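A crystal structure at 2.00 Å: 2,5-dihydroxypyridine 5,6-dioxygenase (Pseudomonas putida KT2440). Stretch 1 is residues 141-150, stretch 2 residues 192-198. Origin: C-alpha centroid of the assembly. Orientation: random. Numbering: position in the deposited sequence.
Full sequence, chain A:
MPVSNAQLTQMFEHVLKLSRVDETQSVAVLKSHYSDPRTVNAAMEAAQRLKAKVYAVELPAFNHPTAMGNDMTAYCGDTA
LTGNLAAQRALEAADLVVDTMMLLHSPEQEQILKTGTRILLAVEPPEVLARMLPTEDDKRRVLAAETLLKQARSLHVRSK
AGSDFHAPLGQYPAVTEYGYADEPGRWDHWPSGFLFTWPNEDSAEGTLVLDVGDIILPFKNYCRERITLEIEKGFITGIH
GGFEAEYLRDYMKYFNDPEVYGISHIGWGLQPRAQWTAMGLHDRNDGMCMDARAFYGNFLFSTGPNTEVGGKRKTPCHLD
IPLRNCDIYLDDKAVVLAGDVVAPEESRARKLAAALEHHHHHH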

ATOM      1  N   ARG A 141      34.429  22.542 -14.532  1.00 36.59           N
ATOM      2  CA  ARG A 141      35.085  23.255 -13.406  1.00 34.76           C
ATOM      3  C   ARG A 141      35.854  22.242 -12.550  1.00 34.71           C
ATOM      4  O   ARG A 141      36.997  22.530 -12.141  1.00 34.31           O
ATOM      5  CB  ARG A 141      34.057  24.061 -12.605  1.00 34.09           C
ATOM      6  CG  ARG A 141      33.446  25.215 -13.391  1.00 35.24           C
ATOM      7  CD  ARG A 141      32.565  26.169 -12.586  1.00 33.67           C
ATOM      8  NE  ARG A 141      31.461  25.438 -11.964  1.00 36.92           N
ATOM      9  CZ  ARG A 141      31.475  24.971 -10.713  1.00 37.79           C
ATOM     10  NH1 ARG A 141      32.508  25.192  -9.922  1.00 34.63           N
ATOM     11  NH2 ARG A 141      30.457  24.268 -10.246  1.00 38.76           N
ATOM     12  N   VAL A 142      35.274  21.073 -12.303  1.00 30.70           N
ATOM     13  CA  VAL A 142      35.884  20.034 -11.418  1.00 31.27           C
ATOM     14  C   VAL A 142      37.138  19.432 -12.079  1.00 31.84           C
ATOM     15  O   VAL A 142      38.115  19.127 -11.337  1.00 29.87           O
ATOM     16  CB  VAL A 142      34.854  18.948 -11.058  1.00 32.89           C
ATOM     17  CG1 VAL A 142      35.499  17.727 -10.413  1.00 33.49           C
ATOM     18  CG2 VAL A 142      33.745  19.529 -10.189  1.00 30.86           C
ATOM     19  N   LEU A 143      37.082  19.174 -13.389  1.00 34.24           N
ATOM     20  CA  LEU A 143      38.235  18.633 -14.157  1.00 37.37           C
ATOM     21  C   LEU A 143      39.366  19.678 -14.205  1.00 39.18           C
ATOM     22  O   LEU A 143      40.536  19.258 -14.110  1.00 41.84           O
ATOM     23  CB  LEU A 143      37.788  18.291 -15.574  1.00 36.91           C
ATOM     24  CG  LEU A 143      36.848  17.107 -15.728  1.00 42.56           C
ATOM     25  CD1 LEU A 143      36.886  16.641 -17.173  1.00 41.13           C
ATOM     26  CD2 LEU A 143      37.189  15.973 -14.768  1.00 42.08           C
ATOM     27  N   ALA A 144      39.038  20.970 -14.358  1.00 35.50           N
ATOM     28  CA  ALA A 144      40.016  22.086 -14.277  1.00 37.51           C
ATOM     29  C   ALA A 144      40.724  22.052 -12.910  1.00 39.56           C
ATOM     30  O   ALA A 144      41.976  22.176 -12.849  1.00 38.61           O
ATOM     31  CB  ALA A 144      39.338  23.403 -14.533  1.00 35.33           C
ATOM     32  N   ALA A 145      39.988  21.834 -11.822  1.00 36.21           N
ATOM     33  CA  ALA A 145      40.589  21.713 -10.471  1.00 36.99           C
ATOM     34  C   ALA A 145      41.463  20.467 -10.433  1.00 37.24           C
ATOM     35  O   ALA A 145      42.548  20.513  -9.815  1.00 40.83           O
ATOM     36  CB  ALA A 145      39.536  21.656  -9.391  1.00 35.78           C
ATOM     37  N   GLU A 146      40.997  19.392 -11.058  1.00 35.85           N
ATOM     38  CA  GLU A 146      41.692  18.086 -11.040  1.00 35.21           C
ATOM     39  C   GLU A 146      43.075  18.234 -11.688  1.00 35.33           C
ATOM     40  O   GLU A 146      44.008  17.606 -11.165  1.00 33.84           O
ATOM     41  CB  GLU A 146      40.875  17.005 -11.743  1.00 36.43           C
ATOM     42  CG  GLU A 146      41.534  15.619 -11.715  1.00 36.89           C
ATOM     43  CD  GLU A 146      40.907  14.595 -12.653  1.00 38.70           C
ATOM     44  OE1 GLU A 146      40.249  15.022 -13.621  1.00 43.50           O
ATOM     45  OE2 GLU A 146      41.065  13.374 -12.412  1.00 39.59           O
ATOM     46  N   THR A 147      43.209  19.000 -12.773  1.00 38.38           N
ATOM     47  CA  THR A 147      44.489  19.108 -13.543  1.00 44.62           C
ATOM     48  C   THR A 147      45.572  19.714 -12.619  1.00 44.34           C
ATOM     49  O   THR A 147      46.717  19.201 -12.643  1.00 44.79           O
ATOM     50  CB  THR A 147      44.314  19.827 -14.894  1.00 45.72           C
ATOM     51  OG1 THR A 147      43.945  21.186 -14.676  1.00 58.29           O
ATOM     52  CG2 THR A 147      43.288  19.201 -15.814  1.00 42.61           C
ATOM     53  N   LEU A 148      45.214  20.702 -11.788  1.00 40.18           N
ATOM     54  CA  LEU A 148      46.081  21.267 -10.717  1.00 42.84           C
ATOM     55  C   LEU A 148      46.364  20.209  -9.653  1.00 44.87           C
ATOM     56  O   LEU A 148      47.534  19.967  -9.344  1.00 45.98           O
ATOM     57  CB  LEU A 148      45.405  22.485 -10.078  1.00 45.97           C
ATOM     58  CG  LEU A 148      45.790  23.842 -10.656  1.00 47.85           C
ATOM     59  CD1 LEU A 148      44.997  24.953  -9.994  1.00 46.95           C
ATOM     60  CD2 LEU A 148      47.282  24.110 -10.485  1.00 53.02           C
ATOM     61  N   LEU A 149      45.322  19.613  -9.082  1.00 47.31           N
ATOM     62  CA  LEU A 149      45.489  18.666  -7.964  1.00 44.03           C
ATOM     63  C   LEU A 149      46.456  17.539  -8.361  1.00 44.26           C
ATOM     64  O   LEU A 149      47.236  17.145  -7.501  1.00 44.01           O
ATOM     65  CB  LEU A 149      44.126  18.103  -7.546  1.00 41.97           C
ATOM     66  CG  LEU A 149      44.205  17.047  -6.445  1.00 42.39           C
ATOM     67  CD1 LEU A 149      44.998  17.563  -5.249  1.00 38.34           C
ATOM     68  CD2 LEU A 149      42.810  16.600  -6.016  1.00 45.89           C
ATOM     69  N   LYS A 150      46.385  17.009  -9.586  1.00 48.72           N
ATOM     70  CA  LYS A 150      47.081  15.740  -9.971  1.00 55.63           C
ATOM     71  C   LYS A 150      48.601  15.921  -9.882  1.00 57.88           C
ATOM     72  O   LYS A 150      49.281  14.978  -9.403  1.00 61.91           O
ATOM     73  CB  LYS A 150      46.678  15.273 -11.372  1.00 55.36           C
ATOM     74  CG  LYS A 150      45.400  14.451 -11.402  1.00 55.94           C
ATOM     75  CD  LYS A 150      44.841  14.264 -12.792  1.00 62.42           C
ATOM     76  CE  LYS A 150      45.331  12.987 -13.433  1.00 64.69           C
ATOM     77  NZ  LYS A 150      45.065  12.981 -14.887  1.00 66.97           N
ATOM     78  N   SER A 192      26.777  16.118  -6.413  1.00 22.89           N
ATOM     79  CA  SER A 192      28.167  16.320  -5.932  1.00 22.74           C
ATOM     80  C   SER A 192      28.739  17.587  -6.574  1.00 24.23           C
ATOM     81  O   SER A 192      28.008  18.594  -6.631  1.00 20.68           O
ATOM     82  CB  SER A 192      29.014  15.076  -6.140  1.00 23.38           C
ATOM     83  OG  SER A 192      29.084  14.684  -7.513  1.00 22.13           O
ATOM     84  N   GLY A 193      30.007  17.564  -7.004  1.00 23.77           N
ATOM     85  CA  GLY A 193      30.713  18.789  -7.422  1.00 23.67           C
ATOM     86  C   GLY A 193      31.900  19.087  -6.524  1.00 23.77           C
ATOM     87  O   GLY A 193      31.947  20.190  -5.986  1.00 25.52           O
ATOM     88  N   PHE A 194      32.844  18.150  -6.375  1.00 25.08           N
ATOM     89  CA  PHE A 194      34.071  18.329  -5.551  1.00 26.13           C
ATOM     90  C   PHE A 194      35.127  17.291  -5.940  1.00 27.54           C
ATOM     91  O   PHE A 194      34.912  16.454  -6.854  1.00 23.89           O
ATOM     92  CB  PHE A 194      33.717  18.277  -4.060  1.00 26.98           C
ATOM     93  CG  PHE A 194      33.139  16.974  -3.569  1.00 24.72           C
ATOM     94  CD1 PHE A 194      31.796  16.660  -3.784  1.00 26.78           C
ATOM     95  CD2 PHE A 194      33.910  16.090  -2.830  1.00 25.68           C
ATOM     96  CE1 PHE A 194      31.265  15.463  -3.313  1.00 24.69           C
ATOM     97  CE2 PHE A 194      33.365  14.907  -2.330  1.00 27.02           C
ATOM     98  CZ  PHE A 194      32.048  14.589  -2.590  1.00 24.55           C
ATOM     99  N   LEU A 195      36.265  17.335  -5.257  1.00 26.93           N
ATOM    100  CA  LEU A 195      37.421  16.474  -5.582  1.00 28.06           C
ATOM    101  C   LEU A 195      38.295  16.323  -4.334  1.00 27.35           C
ATOM    102  O   LEU A 195      38.188  17.148  -3.406  1.00 27.39           O
ATOM    103  CB  LEU A 195      38.167  17.054  -6.796  1.00 27.75           C
ATOM    104  CG  LEU A 195      39.242  18.122  -6.530  1.00 28.22           C
ATOM    105  CD1 LEU A 195      40.167  18.279  -7.737  1.00 26.39           C
ATOM    106  CD2 LEU A 195      38.590  19.452  -6.189  1.00 26.38           C
ATOM    107  N   PHE A 196      39.104  15.266  -4.314  1.00 26.13           N
ATOM    108  CA  PHE A 196      39.952  14.893  -3.168  1.00 30.39           C
ATOM    109  C   PHE A 196      41.064  13.938  -3.625  1.00 32.31           C
ATOM    110  O   PHE A 196      40.960  13.362  -4.728  1.00 32.18           O
ATOM    111  CB  PHE A 196      39.082  14.250  -2.087  1.00 32.10           C
ATOM    112  CG  PHE A 196      38.175  13.154  -2.593  1.00 29.64           C
ATOM    113  CD1 PHE A 196      38.608  11.835  -2.632  1.00 32.56           C
ATOM    114  CD2 PHE A 196      36.893  13.443  -3.024  1.00 29.02           C
ATOM    115  CE1 PHE A 196      37.773  10.828  -3.088  1.00 33.38           C
ATOM    116  CE2 PHE A 196      36.059  12.436  -3.489  1.00 32.24           C
ATOM    117  CZ  PHE A 196      36.501  11.133  -3.536  1.00 33.86           C
ATOM    118  N   THR A 197      42.113  13.840  -2.806  1.00 34.73           N
ATOM    119  CA  THR A 197      43.155  12.784  -2.829  1.00 35.62           C
ATOM    120  C   THR A 197      43.267  12.164  -1.447  1.00 36.34           C
ATOM    121  O   THR A 197      42.384  12.411  -0.605  1.00 33.07           O
ATOM    122  CB  THR A 197      44.585  13.276  -3.118  1.00 37.55           C
ATOM    123  OG1 THR A 197      44.631  14.626  -3.577  1.00 43.08           O
ATOM    124  CG2 THR A 197      45.277  12.350  -4.086  1.00 32.49           C
ATOM    125  N   TRP A 198      44.339  11.397  -1.245  1.00 33.16           N
ATOM    126  CA  TRP A 198      44.789  10.882   0.060  1.00 34.16           C
ATOM    127  C   TRP A 198      46.194  11.416   0.294  1.00 34.02           C
ATOM    128  O   TRP A 198      46.939  11.619  -0.656  1.00 32.20           O
ATOM    129  CB  TRP A 198      44.727   9.350   0.050  1.00 34.50           C
ATOM    130  CG  TRP A 198      43.333   8.823  -0.069  1.00 36.21           C
ATOM    131  CD1 TRP A 198      42.613   8.195   0.906  1.00 35.40           C
ATOM    132  CD2 TRP A 198      42.499   8.841  -1.241  1.00 35.66           C
ATOM    133  NE1 TRP A 198      41.381   7.852   0.430  1.00 35.91           N
ATOM    134  CE2 TRP A 198      41.281   8.232  -0.880  1.00 34.84           C
ATOM    135  CE3 TRP A 198      42.678   9.269  -2.562  1.00 37.39           C
ATOM    136  CZ2 TRP A 198      40.246   8.044  -1.789  1.00 34.75           C
ATOM    137  CZ3 TRP A 198      41.651   9.099  -3.462  1.00 39.88           C
ATOM    138  CH2 TRP A 198      40.447   8.504  -3.072  1.00 39.19           C
TER

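How do the two backbones lie against each other? Residues 141-150 form a length of helix that begins earlier in the chain and continues later, and residues 194-197 form a strand that runs in nearly the same direction, with 22° between their N-to-C directions. The axes come within 8.5 Å of each other. The CA atoms of V142 and F194 are 6.4 Å apart, whereas those of L149 and T197 are 8.1 Å apart, so the backbones sit closer at the V142 end. The helix is held by its own ladder, for example E146 N to V142 O at 2.9 Å and L149 N to A145 O at 3.0 Å. No hydrogen bond passes between helix and strand, and the contact rests on packing.

Which residues meet across the gap? On the helix, V142, A145 and L149 all direct their CA-to-CB bonds toward the strand, as the spacing of three and four residues places them on one face of the helix. On the strand, side chains alternate: L195 and T197 point toward the helix, while F194 and F196 point away. The two phenylalanines still take part through their backbones, with F194 O 3.8 Å from V142 CG1 and F196 O 3.9 Å from L149 CD2.

What does L195 do at the centre? It has more of its surface covered by the other stretch than any other residue here. Its CD1 reaches the helix between A145 and L149, lying 3.8 Å from A145 CB and 3.6 Å from L149 CD2. At A145, whose side chain is a single methyl, L195 CD1 also lies close to the helix backbone, 3.7 Å from A145 C and 3.6 Å from E146 N. CD1 is a methyl and can accept no hydrogen bond, so the approach is van der Waals packing; E146 N in any case donates to V142 O.

What happens at the two ends? Near the start of the strand, V142 CG2 lies 4.1 Å from G193 C. G193 has phi/psi of 116/56, where a CB would be jammed against the carbonyl oxygen of S192; the backbone conformation by itself therefore calls for glycine. At the other end, L149 CD1 comes within 3.4 Å of T197 OG1. A methyl group cannot satisfy a hydroxyl, and this buried oxygen has no hydrogen-bonding partner anywhere in the model. T197 has a chi1 of -12°, between the p and m wells and close to eclipsed.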